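PDB 4AMM: DYNE8 from Micromonospora chersina, which forms the acyltransferase domain of an iterative enediyne polyketide synthase, which probably loads acyl building blocks for chain extension. Local coordinates for residues 66-70 with 84-89; 193-197 with 292-298; 209-215 with 273-277. All coordinates share one frame; numbering follows the deposited sequence.

How the contacts relate
From the N terminus, contact 1 comes first: it closes a short loop, tying helix 61-76 to the turn between strands 81-84 and 89-92 of the antiparallel sheet. It is complete before the other two begin. Contact 2 then closes a long loop, bringing helix 191-206 against the end of helix 283-294 and the residues that follow it. Contact 3 is nested inside that loop, joining the start of strand 213-218, which follows helix 191-206, to the segment 273-277 ahead of helix 283-294. Contacts 2 and 3 have centres about 26 Å apart, while contact 1 lies on the opposite side of the chain's centre, about 42 Å and 43 Å from them, centre to centre.

Contact 1: residues 66-70 with 84-89; sequences AALDR and DAGRGL
R70 reaches from helix 61-76 to D84 and crosses L89 obliquely on the way. Its chain leaves the helix extended and bends at chi3 (67°), which brings one guanidinium face, near its rim, over L89 CD2. Beyond lies an end-on salt bridge with both nitrogens on one oxygen: NH1 is 2.8 Å and NH2 3.0 Å from D84 OD2. That oxygen lies almost exactly in the guanidinium plane, the two flat groups being turned 76° apart. NH2 uses the anti lone pair of OD2; NH1 comes from the same anti side but well out of the carboxylate plane. R87 CB sits at the same guanidinium edge, 4.0 Å from R70 NH1, while R87 NH1 turns back to bond G86 O at 2.9 Å. L89, with CG anti to the backbone N (chi1 167°), spreads its methyls along the helix: CD1 meets A67 CB at 4.1 Å and CD2 meets R70 CB at 3.8 Å. D84 O accepts from R87 N and L89 N, on opposite faces of its plane. G88 and L89 both face D84, a G1 beta bulge in the hairpin of strands 81-84 and 89-92, at the edge of the antiparallel sheet, with helix 61-76 packed on it.

Contact 2: residues 193-197 with 292-298; sequences DTLAL and AAGRLPW
The indole of W298 meets L197 at its six-membered ring, where CZ2 is 3.8 Å from L197 CD2 and CH2 is almost as near; the methyl approaches obliquely, and the two side chains cross at about a right angle. At the pyrrole edge, in the ring plane, lies the carbonyl of A293: W298 NE1 donates to A293 O over 2.9 Å, with a nearly straight N-H...O angle of 161°, and the bond fixes the rotation of the ring. The second flat group, the carboxylate of D193, and the ring of P297 approach from opposite directions: D193 OD2 is 3.4 Å from P297 CD, with P297 CG close beside it, and no hydrogen bond forms.

One turn along the helix from D193, L197 has its CG anti to the backbone N (chi1 179°), which carries it toward 292-298, and chi2 (61°) parts the methyls. CD1 touches A292 CB and A293 CB, both at 4.2 Å, while CD2 takes the indole. L296 CD1 comes in from the other segment to L197 CB at 4.1 Å. P297 centres an inverse gamma turn, so the chain folds sharply between L296 and W298. Farther out, L189 touches both L296 and W298, and helix 319-328 packs on W298 through P319, V320 and L323.

No hydrogen bond joins the two segments. Apolar packing dominates, with the D193 carboxylate lying against proline carbons, and the W298 NE1 bond to A293 O ties the indole back to the end of helix 283-294, next to the methyls that L197 meets.

Contact 3: residues 209-215 with 273-277; sequences TEAPSGM and VSHAF
M215 runs from its strand across V273 and on to F277. Its CB touches V273 CG1 at 3.8 Å. CG, next along, rests on V273 CG1 too and lies 3.6 Å from H275 O. At the sulfur, SD sits 3.9 Å from F277 CB and 5.2 Å from the centroid of the F277 ring, an oblique Met-aromatic contact, 73° off the ring normal. The M215 chain then turns at chi3 (85°), and its methyl CE ends 3.5 Å from F277 O. V246 and A248 of strand 244-250, with A237 and V238 of strand 235-241, also pack on M215.

At the other end of the contact the chemistry is polar. A276 N donates to S213 OG at 3.0 Å, an angle of 140°; S213 OG donates in turn to T209 OG1, which donates to A211 O at 2.7 Å, a chain of hydrogen bonds running back through the loop. The CB atoms of S213 and A276 lie against each other, and T209 CG2 comes to H275 CD2 obliquely, while H275 NE2 binds A207 O. Beside this chain two waters bridge the segments, one from T209 N and one from S213 N, both donating to S274 O. A third, between M215 N and V273 O, is less certain, as V273 O also accepts from R251 and the water has too few protons for every acceptor near it.

The H-A-F sequence is consistent with the HAFH motif usual in malonyl-specific acyltransferase domains, and F277 lies near, without touching, what is probably the nucleophile elbow. A276 centres an inverse gamma turn. M215 pairs with L271 through the backbone, but here the two segments are held by water bridges, one serine hydroxyl and the apolar contacts of M215 rather than by direct backbone pairing.

Contact 1: residues 66-70 with 84-89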
loop_
_atom_site.group_PDB
_atom_site.type_symbol
_atom_site.label_atom_id
_atom_site.label_comp_id
_atom_site.label_asym_id
_atom_site.label_seq_id
_atom_site.Cartn_x
_atom_site.Cartn_y
_atom_site.Cartn_z
ATOM N N ALA A 66 -0.806 10.289 25.407
ATOM C CA ALA A 66 -0.021 9.065 25.282
ATOM C C ALA A 66 1.045 9.193 24.180
ATOM O O ALA A 66 2.220 8.826 24.402
ATOM C CB ALA A 66 -0.909 7.830 24.976
ATOM N N ALA A 67 0.636 9.669 22.993
ATOM C CA ALA A 67 1.642 9.910 21.945
ATOM C C ALA A 67 2.770 10.916 22.285
ATOM O O ALA A 67 3.913 10.654 21.945
ATOM C CB ALA A 67 0.939 10.355 20.633
ATOM N N LEU A 68 2.379 12.008 22.942
ATOM C CA LEU A 68 3.374 12.934 23.423
ATOM C C LEU A 68 4.364 12.292 24.425
ATOM O O LEU A 68 5.553 12.560 24.350
ATOM C CB LEU A 68 2.714 14.216 23.962
ATOM C CG LEU A 68 1.957 15.021 22.869
ATOM C CD1 LEU A 68 1.024 16.004 23.487
ATOM C CD2 LEU A 68 2.915 15.780 21.936
ATOM N N ASP A 69 3.816 11.508 25.356
ATOM C CA ASP A 69 4.648 10.823 26.321
ATOM C C ASP A 69 5.679 9.970 25.623
ATOM O O ASP A 69 6.853 9.989 26.005
ATOM C CB ASP A 69 3.795 10.001 27.307
ATOM C CG ASP A 69 3.118 10.852 28.322
ATOM O OD1 ASP A 69 3.569 11.974 28.556
ATOM O OD2 ASP A 69 2.109 10.395 28.904
ATOM N N ARG A 70 5.270 9.201 24.607
ATOM C CA ARG A 70 6.217 8.410 23.862
ATOM C C ARG A 70 7.267 9.232 23.137
ATOM O O ARG A 70 8.427 8.908 23.158
ATOM C CB ARG A 70 5.488 7.495 22.867
ATOM C CG ARG A 70 4.781 6.320 23.521
ATOM C CD ARG A 70 4.373 5.388 22.343
ATOM N NE ARG A 70 5.474 4.752 21.608
ATOM C CZ ARG A 70 5.265 3.974 20.496
ATOM N NH1 ARG A 70 4.052 3.889 20.003
ATOM N NH2 ARG A 70 6.233 3.390 19.838
ATOM N N ASP A 84 6.229 4.739 14.199
ATOM C CA ASP A 84 5.353 3.590 14.594
ATOM C C ASP A 84 4.075 3.689 13.758
ATOM O O ASP A 84 3.088 4.288 14.168
ATOM C CB ASP A 84 5.060 3.648 16.076
ATOM C CG ASP A 84 4.381 2.384 16.520
ATOM O OD1 ASP A 84 3.817 1.625 15.641
ATOM O OD2 ASP A 84 4.375 2.173 17.763
ATOM N N ALA A 85 4.151 3.070 12.592
ATOM C CA ALA A 85 3.027 3.100 11.685
ATOM C C ALA A 85 1.787 2.496 12.321
ATOM O O ALA A 85 0.727 3.027 12.170
ATOM C CB ALA A 85 3.344 2.415 10.328
ATOM N N GLY A 86 1.905 1.376 13.087
ATOM C CA GLY A 86 0.730 0.776 13.697
ATOM C C GLY A 86 0.096 1.464 14.845
ATOM O O GLY A 86 -0.982 1.086 15.345
ATOM N N ARG A 87 0.704 2.558 15.296
ATOM C CA ARG A 87 0.131 3.436 16.277
ATOM C C ARG A 87 -0.102 4.879 15.730
ATOM O O ARG A 87 -0.466 5.739 16.506
ATOM C CB ARG A 87 0.909 3.419 17.574
ATOM C CG ARG A 87 0.952 1.997 18.254
ATOM C CD ARG A 87 -0.340 1.704 18.942
ATOM N NE ARG A 87 -0.365 0.365 19.530
ATOM C CZ ARG A 87 -0.752 -0.732 18.900
ATOM N NH1 ARG A 87 -1.154 -0.781 17.604
ATOM N NH2 ARG A 87 -0.730 -1.895 19.627
ATOM N N GLY A 88 0.262 5.077 14.485
ATOM C CA GLY A 88 0.079 6.402 13.832
ATOM C C GLY A 88 0.917 7.526 14.463
ATOM O O GLY A 88 0.436 8.663 14.514
ATOM N N LEU A 89 2.121 7.199 14.916
ATOM C CA LEU A 89 2.948 8.117 15.669
ATOM C C LEU A 89 4.257 8.220 15.002
ATOM O O LEU A 89 4.911 7.218 14.731
ATOM C CB LEU A 89 3.183 7.576 17.120
ATOM C CG LEU A 89 4.284 8.351 17.823
ATOM C CD1 LEU A 89 3.947 9.859 17.934
ATOM C CD2 LEU A 89 4.464 7.692 19.211
#

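Contact 2: residues 193-197 with 292-298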
loop_
_atom_site.group_PDB
_atom_site.type_symbol
_atom_site.label_atom_id
_atom_site.label_comp_id
_atom_site.label_asym_id
_atom_site.label_seq_id
_atom_site.Cartn_x
_atom_site.Cartn_y
_atom_site.Cartn_z
ATOM N N ASP A 193 -7.910 8.175 -18.558
ATOM C CA ASP A 193 -7.445 7.025 -19.369
ATOM C C ASP A 193 -7.114 5.848 -18.445
ATOM O O ASP A 193 -7.393 4.692 -18.802
ATOM C CB ASP A 193 -6.283 7.398 -20.266
ATOM C CG ASP A 193 -6.696 8.349 -21.384
ATOM O OD1 ASP A 193 -7.901 8.496 -21.680
ATOM O OD2 ASP A 193 -5.718 8.834 -21.988
ATOM N N THR A 194 -6.537 6.118 -17.276
ATOM C CA THR A 194 -6.182 5.044 -16.339
ATOM C C THR A 194 -7.416 4.337 -15.827
ATOM O O THR A 194 -7.413 3.104 -15.757
ATOM C CB THR A 194 -5.361 5.648 -15.228
ATOM O OG1 THR A 194 -4.164 6.223 -15.774
ATOM C CG2 THR A 194 -4.905 4.563 -14.234
ATOM N N LEU A 195 -8.446 5.072 -15.443
ATOM C CA LEU A 195 -9.687 4.444 -15.012
ATOM C C LEU A 195 -10.324 3.700 -16.158
ATOM O O LEU A 195 -10.808 2.570 -15.903
ATOM C CB LEU A 195 -10.604 5.539 -14.422
ATOM C CG LEU A 195 -11.909 5.004 -13.949
ATOM C CD1 LEU A 195 -11.772 4.042 -12.750
ATOM C CD2 LEU A 195 -12.899 6.127 -13.580
ATOM N N ALA A 196 -10.347 4.235 -17.384
ATOM C CA ALA A 196 -10.906 3.549 -18.485
ATOM C C ALA A 196 -10.139 2.230 -18.749
ATOM O O ALA A 196 -10.764 1.184 -19.011
ATOM C CB ALA A 196 -10.938 4.486 -19.719
ATOM N N LEU A 197 -8.823 2.255 -18.650
ATOM C CA LEU A 197 -8.038 1.059 -18.859
ATOM C C LEU A 197 -8.319 0.052 -17.742
ATOM O O LEU A 197 -8.381 -1.154 -18.022
ATOM C CB LEU A 197 -6.549 1.382 -18.921
ATOM C CG LEU A 197 -5.601 0.229 -19.121
ATOM C CD1 LEU A 197 -5.887 -0.483 -20.447
ATOM C CD2 LEU A 197 -4.196 0.760 -19.051
ATOM N N ALA A 292 -7.119 -2.706 -25.684
ATOM C CA ALA A 292 -7.490 -1.503 -24.953
ATOM C C ALA A 292 -6.260 -0.642 -24.738
ATOM O O ALA A 292 -6.267 0.590 -24.955
ATOM C CB ALA A 292 -8.183 -1.833 -23.644
ATOM N N ALA A 293 -5.159 -1.273 -24.383
ATOM C CA ALA A 293 -3.952 -0.477 -24.056
ATOM C C ALA A 293 -3.298 0.203 -25.247
ATOM O O ALA A 293 -2.716 1.260 -25.109
ATOM C CB ALA A 293 -2.884 -1.363 -23.310
ATOM N N GLY A 294 -3.427 -0.400 -26.408
ATOM C CA GLY A 294 -2.671 0.090 -27.549
ATOM C C GLY A 294 -3.289 1.329 -28.142
ATOM O O GLY A 294 -2.645 1.965 -28.951
ATOM N N ARG A 295 -4.518 1.628 -27.751
ATOM C CA ARG A 295 -5.287 2.795 -28.196
ATOM C C ARG A 295 -5.013 4.052 -27.371
ATOM O O ARG A 295 -5.587 5.130 -27.669
ATOM C CB ARG A 295 -6.784 2.490 -28.116
ATOM C CG ARG A 295 -7.312 1.415 -29.077
ATOM C CD ARG A 295 -8.704 0.956 -28.654
ATOM N NE ARG A 295 -9.191 -0.140 -29.503
ATOM C CZ ARG A 295 -10.021 -1.093 -29.080
ATOM N NH1 ARG A 295 -10.452 -1.111 -27.810
ATOM N NH2 ARG A 295 -10.420 -2.039 -29.919
ATOM N N LEU A 296 -4.121 3.979 -26.385
ATOM C CA LEU A 296 -4.004 5.119 -25.443
ATOM C C LEU A 296 -2.751 5.909 -25.689
ATOM O O LEU A 296 -1.711 5.380 -26.079
ATOM C CB LEU A 296 -3.962 4.619 -23.945
ATOM C CG LEU A 296 -5.225 3.844 -23.645
ATOM C CD1 LEU A 296 -5.034 3.151 -22.307
ATOM C CD2 LEU A 296 -6.427 4.670 -23.663
ATOM N N PRO A 297 -2.807 7.201 -25.344
ATOM C CA PRO A 297 -1.676 8.117 -25.598
ATOM C C PRO A 297 -0.608 8.059 -24.475
ATOM O O PRO A 297 -0.340 9.059 -23.778
ATOM C CB PRO A 297 -2.382 9.481 -25.639
ATOM C CG PRO A 297 -3.456 9.350 -24.551
ATOM C CD PRO A 297 -3.958 7.876 -24.729
ATOM N N TRP A 298 0.043 6.925 -24.358
ATOM C CA TRP A 298 1.109 6.747 -23.339
ATOM C C TRP A 298 2.242 7.722 -23.393
ATOM O O TRP A 298 2.708 8.057 -24.530
ATOM C CB TRP A 298 1.750 5.335 -23.477
ATOM C CG TRP A 298 0.756 4.229 -23.176
ATOM C CD1 TRP A 298 0.024 3.497 -24.081
ATOM C CD2 TRP A 298 0.412 3.733 -21.885
ATOM N NE1 TRP A 298 -0.790 2.606 -23.438
ATOM C CE2 TRP A 298 -0.576 2.735 -22.086
ATOM C CE3 TRP A 298 0.787 4.095 -20.586
ATOM C CZ2 TRP A 298 -1.146 2.032 -21.022
ATOM C CZ3 TRP A 298 0.193 3.408 -19.515
ATOM C CH2 TRP A 298 -0.744 2.377 -19.738
#

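Contact 3: residues 209-215 with 273-277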
loop_
_atom_site.group_PDB
_atom_site.type_symbol
_atom_site.label_atom_id
_atom_site.label_comp_id
_atom_site.label_asym_id
_atom_site.label_seq_id
_atom_site.Cartn_x
_atom_site.Cartn_y
_atom_site.Cartn_z
ATOM N N THR A 209 -11.607 -18.813 -17.158
ATOM C CA THR A 209 -10.474 -19.535 -17.677
ATOM C C THR A 209 -10.968 -20.804 -18.426
ATOM O O THR A 209 -12.146 -21.225 -18.229
ATOM C CB THR A 209 -9.485 -19.894 -16.555
ATOM O OG1 THR A 209 -10.105 -20.560 -15.439
ATOM C CG2 THR A 209 -8.755 -18.648 -16.044
ATOM N N GLU A 210 -10.116 -21.417 -19.206
ATOM C CA GLU A 210 -10.516 -22.577 -20.020
ATOM C C GLU A 210 -11.007 -23.706 -19.139
ATOM O O GLU A 210 -11.857 -24.472 -19.571
ATOM C CB GLU A 210 -9.343 -23.006 -20.902
ATOM C CG GLU A 210 -9.710 -24.266 -21.766
ATOM C CD GLU A 210 -8.850 -25.520 -21.683
ATOM O OE1 GLU A 210 -7.714 -25.512 -22.242
ATOM O OE2 GLU A 210 -9.400 -26.577 -21.202
ATOM N N ALA A 211 -10.425 -23.888 -17.969
ATOM C CA ALA A 211 -10.890 -24.922 -17.074
ATOM C C ALA A 211 -10.896 -24.320 -15.699
ATOM O O ALA A 211 -10.209 -23.268 -15.475
ATOM C CB ALA A 211 -9.971 -26.121 -17.111
ATOM N N PRO A 212 -11.532 -24.922 -14.673
ATOM C CA PRO A 212 -11.575 -24.371 -13.353
ATOM C C PRO A 212 -10.140 -24.209 -12.824
ATOM O O PRO A 212 -9.304 -25.053 -12.977
ATOM C CB PRO A 212 -12.367 -25.411 -12.522
ATOM C CG PRO A 212 -13.261 -26.053 -13.635
ATOM C CD PRO A 212 -12.397 -26.155 -14.808
ATOM N N SER A 213 -9.968 -23.030 -12.203
ATOM C CA SER A 213 -8.592 -22.610 -11.802
ATOM C C SER A 213 -8.707 -21.735 -10.616
ATOM O O SER A 213 -9.708 -21.172 -10.226
ATOM C CB SER A 213 -7.869 -21.944 -12.997
ATOM O OG SER A 213 -8.402 -20.723 -13.356
ATOM N N GLY A 214 -7.539 -21.507 -10.015
ATOM C CA GLY A 214 -7.452 -20.702 -8.796
ATOM C C GLY A 214 -6.045 -20.447 -8.326
ATOM O O GLY A 214 -5.086 -20.579 -9.131
ATOM N N MET A 215 -5.964 -20.132 -7.025
ATOM C CA MET A 215 -4.669 -19.673 -6.417
ATOM C C MET A 215 -4.551 -20.262 -5.024
ATOM O O MET A 215 -5.566 -20.478 -4.320
ATOM C CB MET A 215 -4.558 -18.114 -6.398
ATOM C CG MET A 215 -4.784 -17.522 -7.740
ATOM S SD MET A 215 -4.775 -15.712 -7.733
ATOM C CE MET A 215 -3.010 -15.285 -7.870
ATOM N N VAL A 273 -10.785 -17.231 -5.079
ATOM C CA VAL A 273 -10.728 -16.725 -6.456
ATOM C C VAL A 273 -11.045 -17.877 -7.348
ATOM O O VAL A 273 -10.649 -19.023 -7.112
ATOM C CB VAL A 273 -9.305 -16.112 -6.684
ATOM C CG1 VAL A 273 -8.211 -17.104 -6.446
ATOM C CG2 VAL A 273 -9.142 -15.387 -7.941
ATOM N N SER A 274 -11.672 -17.520 -8.478
ATOM C CA SER A 274 -12.074 -18.506 -9.487
ATOM C C SER A 274 -11.240 -18.432 -10.705
ATOM O O SER A 274 -11.612 -18.945 -11.765
ATOM C CB SER A 274 -13.557 -18.193 -9.928
ATOM O OG SER A 274 -14.416 -18.322 -8.799
ATOM N N HIS A 275 -10.066 -17.744 -10.618
ATOM C CA HIS A 275 -9.115 -17.603 -11.745
ATOM C C HIS A 275 -7.734 -17.810 -11.259
ATOM O O HIS A 275 -7.405 -17.324 -10.161
ATOM C CB HIS A 275 -9.175 -16.224 -12.308
ATOM C CG HIS A 275 -10.471 -15.823 -12.920
ATOM N ND1 HIS A 275 -11.551 -15.454 -12.151
ATOM C CD2 HIS A 275 -10.830 -15.670 -14.220
ATOM C CE1 HIS A 275 -12.536 -15.062 -12.966
ATOM N NE2 HIS A 275 -12.146 -15.256 -14.215
ATOM N N ALA A 276 -6.939 -18.465 -12.067
ATOM C CA ALA A 276 -5.485 -18.549 -11.859
ATOM C C ALA A 276 -4.865 -17.257 -12.388
ATOM O O ALA A 276 -4.223 -17.264 -13.465
ATOM C CB ALA A 276 -4.939 -19.795 -12.584
ATOM N N PHE A 277 -5.064 -16.140 -11.644
ATOM C CA PHE A 277 -4.444 -14.899 -12.093
ATOM C C PHE A 277 -2.946 -15.091 -12.036
ATOM O O PHE A 277 -2.384 -15.901 -11.303
ATOM C CB PHE A 277 -4.865 -13.804 -11.083
ATOM C CG PHE A 277 -6.320 -13.436 -11.145
ATOM C CD1 PHE A 277 -6.980 -13.127 -12.364
ATOM C CD2 PHE A 277 -7.021 -13.293 -9.983
ATOM C CE1 PHE A 277 -8.355 -12.772 -12.345
ATOM C CE2 PHE A 277 -8.403 -12.904 -9.998
ATOM C CZ PHE A 277 -9.014 -12.640 -11.158
HETATM O O HOH W 1 -12.720 -18.987 -14.367
HETATM O O HOH W 2 -12.549 -21.491 -11.874
HETATM O O HOH W 3 -8.549 -20.477 -5.708
#